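Local coordinates for protein UDP-glucose:anthocyanidin 3-O-glucosyltransferase (Clitoria ternatea, PDB 4REL) that is a plant glycosyltransferase of the GT-B fold, probably built from two domains that each hold a parallel beta-sheet, at residues 77-80 with 81-84; 187-190 with 191-195; 66-69 with 70-74. All coordinates share one frame; numbering follows the deposited sequence.

Contact 1: 77-80 with 81-84; sequences NPIE and KLDL. With KMP (3,5,7-trihydroxy-2-(4-hydroxyphenyl)-4H-chromen-4-one), chain B.
Ile79 and Glu80 meet Leu82, Asp83 and Leu84 in a local contact around the first turn of helix 80-86, which follows the long loop after strand 59-64 and has one side turned to the bound KMP. Two backbone bonds of the i to i+4 kind start the helix: Asp83 N gives to Ile79 O at 2.9 Å and 169°, and Leu84 N gives to Glu80 O. Asn77 leads the chain in. Its OD1 accepts from Ile79 N at 3.2 Å, with the donor above the carbonyl plane, and only weakly from Glu80 N, a side-chain capping bond at a helix start. The N-H of Lys81 goes to a water that in turn donates to Asn77 O. The helix belongs to the N-terminal, Rossmann-like domain of the GT-B fold, whose seven-stranded parallel sheet has strand 59-64 at its edge. Leu82 faces the ligand: with CG beside the backbone N (chi1 -44°), its CD1 comes within 3.5 Å of KMP C18. Pro78 O rests 3.4 Å from Leu82 CG, and the methyls Ile79 CD1 and Leu82 CD1 touch at 4.1 Å. Ile79 CG2 lies 3.7 Å from Asp83 OD2, while Asp83 OD1 accepts from Phe192 N. The extended Glu80 chain runs alongside Leu84, pointing the same way; its carboxylate is gripped by His72 NE2 at OE2 and by Ala75 N at OE1.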
ATOM      1  N   ASN A  77      14.299  -3.770  13.414  1.00 23.02           N
ATOM      2  CA  ASN A  77      12.920  -3.390  13.643  1.00 25.86           C
ATOM      3  C   ASN A  77      12.518  -2.368  12.590  1.00 26.74           C
ATOM      4  O   ASN A  77      13.324  -1.514  12.199  1.00 27.75           O
ATOM      5  CB  ASN A  77      12.708  -2.883  15.070  1.00 33.92           C
ATOM      6  CG  ASN A  77      13.031  -1.418  15.227  1.00 35.09           C
ATOM      7  OD1 ASN A  77      12.188  -0.553  14.981  1.00 39.39           O
ATOM      8  ND2 ASN A  77      14.246  -1.132  15.668  1.00 29.34           N
ATOM      9  N   PRO A  78      11.271  -2.456  12.120  1.00 24.65           N
ATOM     10  CA  PRO A  78      10.874  -1.781  10.882  1.00 25.12           C
ATOM     11  C   PRO A  78      10.770  -0.263  10.992  1.00 21.13           C
ATOM     12  O   PRO A  78      10.471   0.377   9.993  1.00 21.23           O
ATOM     13  CB  PRO A  78       9.488  -2.370  10.609  1.00 30.56           C
ATOM     14  CG  PRO A  78       8.940  -2.637  11.979  1.00 29.36           C
ATOM     15  CD  PRO A  78      10.124  -3.093  12.795  1.00 28.05           C
ATOM     16  N   ILE A  79      10.996   0.306  12.169  1.00 14.11           N
ATOM     17  CA  ILE A  79      10.794   1.740  12.326  1.00 13.62           C
ATOM     18  C   ILE A  79      12.104   2.527  12.303  1.00 12.75           C
ATOM     19  O   ILE A  79      12.125   3.694  11.902  1.00 11.58           O
ATOM     20  CB  ILE A  79      10.009   2.066  13.607  1.00 16.32           C
ATOM     21  CG1 ILE A  79       8.704   1.265  13.639  1.00 18.66           C
ATOM     22  CG2 ILE A  79       9.664   3.545  13.676  1.00 18.63           C
ATOM     23  CD1 ILE A  79       7.824   1.514  12.424  1.00 16.62           C
ATOM     24  N   GLU A  80      13.193   1.897  12.733  1.00 11.66           N
ATOM     25  CA  GLU A  80      14.458   2.628  12.878  1.00 10.13           C
ATOM     26  C   GLU A  80      14.908   3.357  11.614  1.00 11.44           C
ATOM     27  O   GLU A  80      15.210   4.554  11.661  1.00 10.39           O
ATOM     28  CB  GLU A  80      15.594   1.732  13.372  1.00  9.66           C
ATOM     29  CG  GLU A  80      16.902   2.514  13.455  1.00 11.08           C
ATOM     30  CD  GLU A  80      17.973   1.830  14.269  1.00 16.01           C
ATOM     31  OE1 GLU A  80      17.686   0.785  14.888  1.00 15.45           O
ATOM     32  OE2 GLU A  80      19.111   2.344  14.277  1.00 20.98           O
ATOM     33  N   LYS A  81      14.950   2.656  10.484  1.00  9.53           N
ATOM     34  CA  LYS A  81      15.409   3.303   9.256  1.00 10.86           C
ATOM     35  C   LYS A  81      14.475   4.418   8.814  1.00 12.76           C
ATOM     36  O   LYS A  81      14.921   5.396   8.194  1.00 11.00           O
ATOM     37  CB  LYS A  81      15.615   2.286   8.130  1.00 12.53           C
ATOM     38  CG  LYS A  81      16.875   1.436   8.317  1.00 14.59           C
ATOM     39  CD  LYS A  81      16.962   0.346   7.265  1.00 18.04           C
ATOM     40  CE  LYS A  81      18.325  -0.324   7.291  1.00 23.84           C
ATOM     41  NZ  LYS A  81      18.356  -1.516   6.402  1.00 23.51           N
ATOM     42  N   LEU A  82      13.189   4.279   9.128  1.00 10.85           N
ATOM     43  CA  LEU A  82      12.216   5.336   8.832  1.00 10.69           C
ATOM     44  C   LEU A  82      12.542   6.587   9.646  1.00 12.29           C
ATOM     45  O   LEU A  82      12.583   7.693   9.106  1.00  9.77           O
ATOM     46  CB  LEU A  82      10.774   4.904   9.128  1.00 13.94           C
ATOM     47  CG  LEU A  82      10.245   3.531   8.717  1.00 20.17           C
ATOM     48  CD1 LEU A  82       8.739   3.458   8.940  1.00 19.91           C
ATOM     49  CD2 LEU A  82      10.576   3.188   7.296  1.00 16.71           C
ATOM     50  N   ASP A  83      12.745   6.415  10.951  1.00 11.52           N
ATOM     51  CA  ASP A  83      13.133   7.541  11.804  1.00  9.04           C
ATOM     52  C   ASP A  83      14.408   8.217  11.301  1.00 14.28           C
ATOM     53  O   ASP A  83      14.495   9.448  11.248  1.00 11.78           O
ATOM     54  CB  ASP A  83      13.388   7.063  13.238  1.00 10.33           C
ATOM     55  CG  ASP A  83      12.118   6.639  13.971  1.00 15.77           C
ATOM     56  OD1 ASP A  83      11.013   7.070  13.592  1.00 12.15           O
ATOM     57  OD2 ASP A  83      12.239   5.885  14.960  1.00 17.05           O
ATOM     58  N   LEU A  84      15.414   7.409  10.968  1.00 10.30           N
ATOM     59  CA  LEU A  84      16.715   7.949  10.563  1.00  8.50           C
ATOM     60  C   LEU A  84      16.591   8.776   9.293  1.00  8.25           C
ATOM     61  O   LEU A  84      17.170   9.864   9.197  1.00  9.29           O
ATOM     62  CB  LEU A  84      17.761   6.835  10.405  1.00  8.70           C
ATOM     63  CG  LEU A  84      18.239   6.199  11.721  1.00  9.27           C
ATOM     64  CD1 LEU A  84      19.164   5.015  11.462  1.00 14.74           C
ATOM     65  CD2 LEU A  84      18.952   7.236  12.597  1.00 15.16           C
TER
HETATM   66  C1  KMP B1001      -0.001   3.704   9.666  1.00 19.06           C
HETATM   67  C2  KMP B1001       0.165   3.527   8.303  1.00 21.94           C
HETATM   68  C3  KMP B1001       1.461   3.017   7.804  1.00 18.97           C
HETATM   69  C4  KMP B1001       2.535   2.707   8.769  1.00 20.39           C
HETATM   70  C5  KMP B1001       2.274   2.923  10.117  1.00 19.25           C
HETATM   71  C6  KMP B1001       1.037   3.408  10.549  1.00 19.88           C
HETATM   72  C9  KMP B1001       1.695   2.804   6.357  1.00 24.66           C
HETATM   73  C10 KMP B1001       3.022   2.293   5.945  1.00 23.50           C
HETATM   74  C11 KMP B1001       4.047   2.015   7.004  1.00 23.32           C
HETATM   75  C14 KMP B1001       5.411   1.494   6.677  1.00 25.63           C
HETATM   76  C15 KMP B1001       5.913   1.487   5.377  1.00 29.35           C
HETATM   77  C16 KMP B1001       7.182   0.994   5.114  1.00 32.35           C
HETATM   78  C17 KMP B1001       7.960   0.497   6.148  1.00 33.15           C
HETATM   79  C18 KMP B1001       7.469   0.502   7.447  1.00 32.06           C
HETATM   80  C19 KMP B1001       6.201   1.002   7.709  1.00 27.69           C
HETATM   81  O12 KMP B1001       3.751   2.230   8.336  1.00 22.88           O
HETATM   82  O13 KMP B1001       0.795   3.055   5.521  1.00 26.23           O
HETATM   83  O24 KMP B1001       9.204   0.009   5.882  1.00 37.97           O
HETATM   84  O27 KMP B1001       3.247   2.084   4.618  1.00 23.83           O
HETATM   85  O29 KMP B1001       0.838   3.600  11.882  1.00 21.39           O
HETATM   86  O30 KMP B1001      -0.834   3.811   7.424  1.00 26.17           O
HETATM   87  O   HOH W   1      14.319  -0.140  10.169  1.00 15.48           O

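Contact 2: 187-190 with 191-195; sequences EKET and LFSRT. With KMP (3,5,7-trihydroxy-2-(4-hydroxyphenyl)-4H-chromen-4-one), chain B.
The guanidinium of Arg194, in the one of its two conformers described here, has Glu189 CB over one face, offset toward the rim and 3.5 Å from NH2, with the two side chains crossing at about a right angle. The Phe192 ring meets KMP at its edge, its CZ 3.4 Å from KMP O12. Thr190 and Ser193 form a capping box at the start of helix 191-197. Ser193 N gives to Thr190 OG1 at 3.0 Å, and Thr190 N returns a nearly straight bond to Ser193 OG at 2.9 Å. First torsions of 61° for Thr190 and 74° for Ser193 tuck each hydroxyl against its own main chain, from where it meets the N-H of the other residue. Arg194 N gives to Thr190 O at 2.9 Å. Farther on, Leu191 O takes both Thr195 N and Thr195 OG1, from opposite faces of its plane. A water lies 2.7 Å from Ser193 OG and also near Glu189 OE2, linking the two. That carboxylate, whose OE1 accepts from Gly186 N, makes a long salt bridge, 3.7 Å from OE2 to Arg194 NE, with the oxygen well out of the guanidinium plane. Directional hold on the helix start thus comes from hydrogen bonds, the capping box among them, while the Glu189-Arg194 pair probably adds charge attraction.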
ATOM      1  N   GLU A 187       7.502   7.716  25.767  1.00 38.89           N
ATOM      2  CA  GLU A 187       8.673   6.979  25.286  1.00 37.49           C
ATOM      3  C   GLU A 187       8.358   6.090  24.083  1.00 32.99           C
ATOM      4  O   GLU A 187       9.225   5.846  23.246  1.00 34.40           O
ATOM      5  CB  GLU A 187       9.279   6.144  26.428  1.00 39.23           C
ATOM      6  CG  GLU A 187      10.581   5.404  26.091  1.00 38.60           C
ATOM      7  CD  GLU A 187      10.349   3.979  25.599  1.00 47.86           C
ATOM      8  OE1 GLU A 187       9.407   3.318  26.094  1.00 49.84           O
ATOM      9  OE2 GLU A 187      11.111   3.521  24.716  1.00 46.99           O
ATOM     10  N   LYS A 188       7.120   5.605  24.001  1.00 30.39           N
ATOM     11  CA  LYS A 188       6.712   4.751  22.890  1.00 25.07           C
ATOM     12  C   LYS A 188       6.633   5.525  21.563  1.00 23.71           C
ATOM     13  O   LYS A 188       6.723   4.920  20.490  1.00 29.49           O
ATOM     14  CB  LYS A 188       5.370   4.070  23.193  1.00 27.93           C
ATOM     15  CG  LYS A 188       5.482   2.742  23.947  1.00 35.40           C
ATOM     16  CD  LYS A 188       4.105   2.253  24.395  1.00 48.43           C
ATOM     17  CE  LYS A 188       4.160   0.847  24.989  1.00 53.13           C
ATOM     18  NZ  LYS A 188       4.266  -0.208  23.939  1.00 53.33           N
ATOM     19  N   GLU A 189       6.472   6.848  21.633  1.00 17.11           N
ATOM     20  CA  GLU A 189       6.369   7.666  20.412  1.00 16.88           C
ATOM     21  C   GLU A 189       7.678   7.657  19.652  1.00 21.58           C
ATOM     22  O   GLU A 189       8.756   7.627  20.243  1.00 24.39           O
ATOM     23  CB  GLU A 189       6.011   9.116  20.724  1.00 24.60           C
ATOM     24  CG  GLU A 189       4.694   9.301  21.434  1.00 39.96           C
ATOM     25  CD  GLU A 189       4.313  10.761  21.563  1.00 47.66           C
ATOM     26  OE1 GLU A 189       4.093  11.221  22.705  1.00 55.28           O
ATOM     27  OE2 GLU A 189       4.228  11.441  20.518  1.00 42.68           O
ATOM     28  N   THR A 190       7.590   7.692  18.331  1.00 12.51           N
ATOM     29  CA  THR A 190       8.793   7.709  17.514  1.00 14.22           C
ATOM     30  C   THR A 190       8.708   8.904  16.584  1.00 13.77           C
ATOM     31  O   THR A 190       7.636   9.492  16.431  1.00 14.11           O
ATOM     32  CB  THR A 190       8.928   6.422  16.687  1.00 17.01           C
ATOM     33  OG1 THR A 190       7.797   6.301  15.812  1.00 14.65           O
ATOM     34  CG2 THR A 190       9.007   5.191  17.605  1.00 17.94           C
ATOM     35  N   LEU A 191       9.824   9.274  15.962  1.00 12.25           N
ATOM     36  CA  LEU A 191       9.778  10.375  15.009  1.00  9.32           C
ATOM     37  C   LEU A 191       8.781  10.035  13.909  1.00 13.81           C
ATOM     38  O   LEU A 191       8.056  10.904  13.421  1.00 14.19           O
ATOM     39  CB  LEU A 191      11.166  10.661  14.418  1.00 13.81           C
ATOM     40  CG  LEU A 191      11.200  11.695  13.294  1.00 17.35           C
ATOM     41  CD1 LEU A 191      10.647  13.024  13.764  1.00 22.76           C
ATOM     42  CD2 LEU A 191      12.635  11.866  12.792  1.00 15.74           C
ATOM     43  N   PHE A 192       8.720   8.757  13.546  1.00 12.26           N
ATOM     44  CA  PHE A 192       7.775   8.301  12.529  1.00 14.70           C
ATOM     45  C   PHE A 192       6.333   8.482  12.997  1.00 12.98           C
ATOM     46  O   PHE A 192       5.498   9.001  12.260  1.00 11.04           O
ATOM     47  CB  PHE A 192       8.055   6.842  12.163  1.00 13.23           C
ATOM     48  CG  PHE A 192       7.074   6.254  11.190  1.00 12.59           C
ATOM     49  CD1 PHE A 192       7.003   6.716   9.886  1.00 11.17           C
ATOM     50  CD2 PHE A 192       6.243   5.215  11.575  1.00 17.66           C
ATOM     51  CE1 PHE A 192       6.107   6.165   8.983  1.00 12.67           C
ATOM     52  CE2 PHE A 192       5.343   4.660  10.676  1.00 19.31           C
ATOM     53  CZ  PHE A 192       5.279   5.135   9.379  1.00 12.52           C
ATOM     54  N   SER A 193       6.027   8.066  14.223  1.00 11.90           N
ATOM     55  CA  SER A 193       4.650   8.213  14.699  1.00 12.07           C
ATOM     56  C   SER A 193       4.256   9.677  14.823  1.00 11.63           C
ATOM     57  O   SER A 193       3.119  10.040  14.517  1.00 12.92           O
ATOM     58  CB  SER A 193       4.398   7.465  16.019  1.00 13.56           C
ATOM     59  OG  SER A 193       4.998   8.126  17.115  1.00 14.67           O
ATOM     60  N   ARG A 194       5.187  10.522  15.261  1.00  9.09           N
ATOM     61  CA  ARG A 194       4.917  11.951  15.395  0.50 11.55           C
ATOM     62  C   ARG A 194       4.653  12.593  14.040  1.00 13.10           C
ATOM     63  O   ARG A 194       3.808  13.486  13.908  1.00 11.79           O
ATOM     64  CB  ARG A 194       6.086  12.656  16.086  0.50 13.26           C
ATOM     65  CG  ARG A 194       6.299  12.200  17.522  0.50 20.29           C
ATOM     66  CD  ARG A 194       7.415  12.985  18.199  0.50 25.24           C
ATOM     67  NE  ARG A 194       7.587  12.595  19.597  0.50 25.93           N
ATOM     68  CZ  ARG A 194       8.493  11.721  20.026  0.50 23.74           C
ATOM     69  NH1 ARG A 194       9.322  11.144  19.166  0.50 25.31           N
ATOM     70  NH2 ARG A 194       8.573  11.426  21.316  0.50 18.94           N
ATOM     71  N   THR A 195       5.394  12.139  13.039  1.00 10.98           N
ATOM     72  CA  THR A 195       5.210  12.604  11.670  1.00 11.67           C
ATOM     73  C   THR A 195       3.812  12.231  11.149  1.00 13.47           C
ATOM     74  O   THR A 195       3.093  13.077  10.602  1.00 12.52           O
ATOM     75  CB  THR A 195       6.309  12.026  10.758  1.00 12.16           C
ATOM     76  OG1 THR A 195       7.589  12.503  11.201  1.00 11.07           O
ATOM     77  CG2 THR A 195       6.097  12.447   9.332  1.00 11.01           C
TER
HETATM   78  C1  KMP B1001      -0.001   3.704   9.666  1.00 19.06           C
HETATM   79  C2  KMP B1001       0.165   3.527   8.303  1.00 21.94           C
HETATM   80  C3  KMP B1001       1.461   3.017   7.804  1.00 18.97           C
HETATM   81  C4  KMP B1001       2.535   2.707   8.769  1.00 20.39           C
HETATM   82  C5  KMP B1001       2.274   2.923  10.117  1.00 19.25           C
HETATM   83  C6  KMP B1001       1.037   3.408  10.549  1.00 19.88           C
HETATM   84  C9  KMP B1001       1.695   2.804   6.357  1.00 24.66           C
HETATM   85  C10 KMP B1001       3.022   2.293   5.945  1.00 23.50           C
HETATM   86  C11 KMP B1001       4.047   2.015   7.004  1.00 23.32           C
HETATM   87  C14 KMP B1001       5.411   1.494   6.677  1.00 25.63           C
HETATM   88  C15 KMP B1001       5.913   1.487   5.377  1.00 29.35           C
HETATM   89  C16 KMP B1001       7.182   0.994   5.114  1.00 32.35           C
HETATM   90  C17 KMP B1001       7.960   0.497   6.148  1.00 33.15           C
HETATM   91  C18 KMP B1001       7.469   0.502   7.447  1.00 32.06           C
HETATM   92  C19 KMP B1001       6.201   1.002   7.709  1.00 27.69           C
HETATM   93  O12 KMP B1001       3.751   2.230   8.336  1.00 22.88           O
HETATM   94  O13 KMP B1001       0.795   3.055   5.521  1.00 26.23           O
HETATM   95  O24 KMP B1001       9.204   0.009   5.882  1.00 37.97           O
HETATM   96  O27 KMP B1001       3.247   2.084   4.618  1.00 23.83           O
HETATM   97  O29 KMP B1001       0.838   3.600  11.882  1.00 21.39           O
HETATM   98  O30 KMP B1001      -0.834   3.811   7.424  1.00 26.17           O
HETATM   99  O   HOH W   2       5.017   4.974  18.374  1.00 25.96           O
HETATM  100  O   HOH W   3       3.458   9.992  18.235  1.00 26.45           O

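Contact 3: 66-69 with 70-74; sequences DGIP and EGHVP
Pro69 and His72 close a type II beta turn in which His72 N gives to Pro69 O at 3.0 Å and 160°, in a surface loop between strand 59-64 and helix 80-86. Glu70 and Gly71 fill the middle of the turn. The positive phi of Gly71 is the value this turn type needs at its third position, where a side chain would jam against the carbonyl O of Glu70. Ahead of it, Asp66 makes an Asx turn: OD1 accepts from Ile68 N at 3.0 Å, met from above the carboxylate plane, and bends the chain through Gly67, which also has positive phi.

Ile68 carries most of the side-chain contact across the loop. Its chi1 of -55° sets CG1 beside the backbone N and leaves CG2 anti to it; CG2 approaches the edge of the His72 ring near its plane, 4.1 Å from His72 CD2, and also lies 3.9 Å from His72 O. The other branch reaches out in the extended form, and CD1 meets Pro74 CG at 4.1 Å. Both His72 and Pro74 lie across Ile68 at about a right angle. His72 turns its CB in over the turn, 3.4 Å from Pro69 O, and one face of its ring is overlain by Pro74 N, offset toward the rim. Helix 80-86 backs the loop: Leu84 touches both Ile68 and His72, and Pro74 packs on Glu80 and Lys81.

Pro69 to Val73 also touch a crystal neighbour, so the lattice may have some say in the shape of the turn. Within the chain, a single backbone bond and a few apolar contacts join the two halves. His72 NE2 is hydrogen-bonded to Glu80 OE2, and that carboxylate would probably favour a positively charged imidazole.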
ATOM      1  N   ASP A  66      20.362   8.723   3.414  1.00 11.19           N
ATOM      2  CA  ASP A  66      19.371   7.903   4.106  1.00 10.48           C
ATOM      3  C   ASP A  66      19.364   8.129   5.618  1.00 11.93           C
ATOM      4  O   ASP A  66      18.530   7.565   6.331  1.00 10.76           O
ATOM      5  CB  ASP A  66      19.536   6.409   3.778  1.00 13.12           C
ATOM      6  CG  ASP A  66      20.909   5.854   4.158  1.00 13.33           C
ATOM      7  OD1 ASP A  66      21.700   6.541   4.840  1.00 13.13           O
ATOM      8  OD2 ASP A  66      21.200   4.699   3.773  1.00 16.00           O
ATOM      9  N   GLY A  67      20.275   8.968   6.105  1.00 11.51           N
ATOM     10  CA  GLY A  67      20.309   9.298   7.521  1.00 13.11           C
ATOM     11  C   GLY A  67      21.023   8.274   8.372  1.00 10.67           C
ATOM     12  O   GLY A  67      21.041   8.373   9.604  1.00 12.07           O
ATOM     13  N   ILE A  68      21.622   7.288   7.716  1.00  9.59           N
ATOM     14  CA  ILE A  68      22.360   6.244   8.421  1.00 11.75           C
ATOM     15  C   ILE A  68      23.846   6.552   8.267  1.00 14.76           C
ATOM     16  O   ILE A  68      24.413   6.327   7.198  1.00 17.42           O
ATOM     17  CB  ILE A  68      22.070   4.853   7.814  1.00 10.67           C
ATOM     18  CG1 ILE A  68      20.568   4.566   7.795  1.00 13.94           C
ATOM     19  CG2 ILE A  68      22.809   3.754   8.606  1.00 12.72           C
ATOM     20  CD1 ILE A  68      20.217   3.227   7.167  1.00 15.76           C
ATOM     21  N   PRO A  69      24.482   7.102   9.319  1.00 13.41           N
ATOM     22  CA  PRO A  69      25.906   7.441   9.185  1.00 12.42           C
ATOM     23  C   PRO A  69      26.732   6.183   8.954  1.00 12.69           C
ATOM     24  O   PRO A  69      26.377   5.124   9.464  1.00 13.59           O
ATOM     25  CB  PRO A  69      26.261   8.072  10.540  1.00 12.73           C
ATOM     26  CG  PRO A  69      24.941   8.511  11.130  1.00 15.46           C
ATOM     27  CD  PRO A  69      23.936   7.487  10.631  1.00 13.58           C
ATOM     28  N   GLU A  70      27.805   6.285   8.178  1.00 15.16           N
ATOM     29  CA  GLU A  70      28.634   5.116   7.921  1.00 17.64           C
ATOM     30  C   GLU A  70      29.115   4.545   9.242  1.00 14.59           C
ATOM     31  O   GLU A  70      29.558   5.291  10.125  1.00 16.40           O
ATOM     32  CB  GLU A  70      29.835   5.490   7.055  1.00 22.91           C
ATOM     33  CG  GLU A  70      30.679   4.300   6.633  1.00 29.54           C
ATOM     34  CD  GLU A  70      31.916   4.724   5.867  1.00 46.68           C
ATOM     35  OE1 GLU A  70      32.229   5.937   5.870  1.00 53.06           O
ATOM     36  OE2 GLU A  70      32.572   3.846   5.263  1.00 49.25           O
ATOM     37  N   GLY A  71      29.011   3.228   9.393  1.00 17.32           N
ATOM     38  CA  GLY A  71      29.431   2.576  10.621  1.00 18.80           C
ATOM     39  C   GLY A  71      28.250   2.188  11.486  1.00 14.15           C
ATOM     40  O   GLY A  71      28.331   1.263  12.296  1.00 21.20           O
ATOM     41  N   HIS A  72      27.133   2.896  11.330  1.00 12.09           N
ATOM     42  CA  HIS A  72      25.948   2.551  12.106  1.00 12.14           C
ATOM     43  C   HIS A  72      25.267   1.318  11.515  1.00 17.94           C
ATOM     44  O   HIS A  72      25.208   1.145  10.289  1.00 17.03           O
ATOM     45  CB  HIS A  72      24.949   3.713  12.190  1.00 14.55           C
ATOM     46  CG  HIS A  72      23.731   3.388  12.997  1.00 11.45           C
ATOM     47  ND1 HIS A  72      23.801   2.887  14.283  1.00 12.84           N
ATOM     48  CD2 HIS A  72      22.413   3.465  12.700  1.00 11.15           C
ATOM     49  CE1 HIS A  72      22.582   2.682  14.742  1.00 12.04           C
ATOM     50  NE2 HIS A  72      21.717   3.020  13.798  1.00 14.50           N
ATOM     51  N   VAL A  73      24.765   0.468  12.400  1.00 13.98           N
ATOM     52  CA  VAL A  73      24.022  -0.727  12.021  1.00 12.94           C
ATOM     53  C   VAL A  73      22.659  -0.707  12.711  1.00 17.18           C
ATOM     54  O   VAL A  73      22.554  -1.012  13.911  1.00 13.62           O
ATOM     55  CB  VAL A  73      24.780  -1.996  12.472  1.00 14.54           C
ATOM     56  CG1 VAL A  73      23.974  -3.250  12.158  1.00 16.72           C
ATOM     57  CG2 VAL A  73      26.150  -2.049  11.826  1.00 17.22           C
ATOM     58  N   PRO A  74      21.601  -0.355  11.967  1.00 12.35           N
ATOM     59  CA  PRO A  74      20.271  -0.289  12.580  1.00 15.58           C
ATOM     60  C   PRO A  74      19.823  -1.629  13.146  1.00 17.45           C
ATOM     61  O   PRO A  74      20.226  -2.683  12.651  1.00 18.48           O
ATOM     62  CB  PRO A  74      19.366   0.103  11.407  1.00 17.86           C
ATOM     63  CG  PRO A  74      20.262   0.842  10.485  1.00 14.63           C
ATOM     64  CD  PRO A  74      21.591   0.123  10.572  1.00 10.92           C
TER

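Overall arrangement
Contact 1 lies between the other two, its centre about 10 Å from that of contact 2 and about 11 Å from that of contact 3. Toward contact 2 the joint is Asp83 OD1 to Phe192 N at 2.8 Å, and Leu82 CD1 packs on Phe192 CE1. Toward contact 3 it is Glu80 OE2 to His72 NE2 at 2.7 Å. Contacts 2 and 3 do not meet, their nearest atoms being about 10 Å apart. Contacts 1 and 2 both line the KMP pocket, where His17 and Asp181 also hydrogen-bond the ligand; in contact 3 the side chain of Ile68 is about 12 Å from KMP.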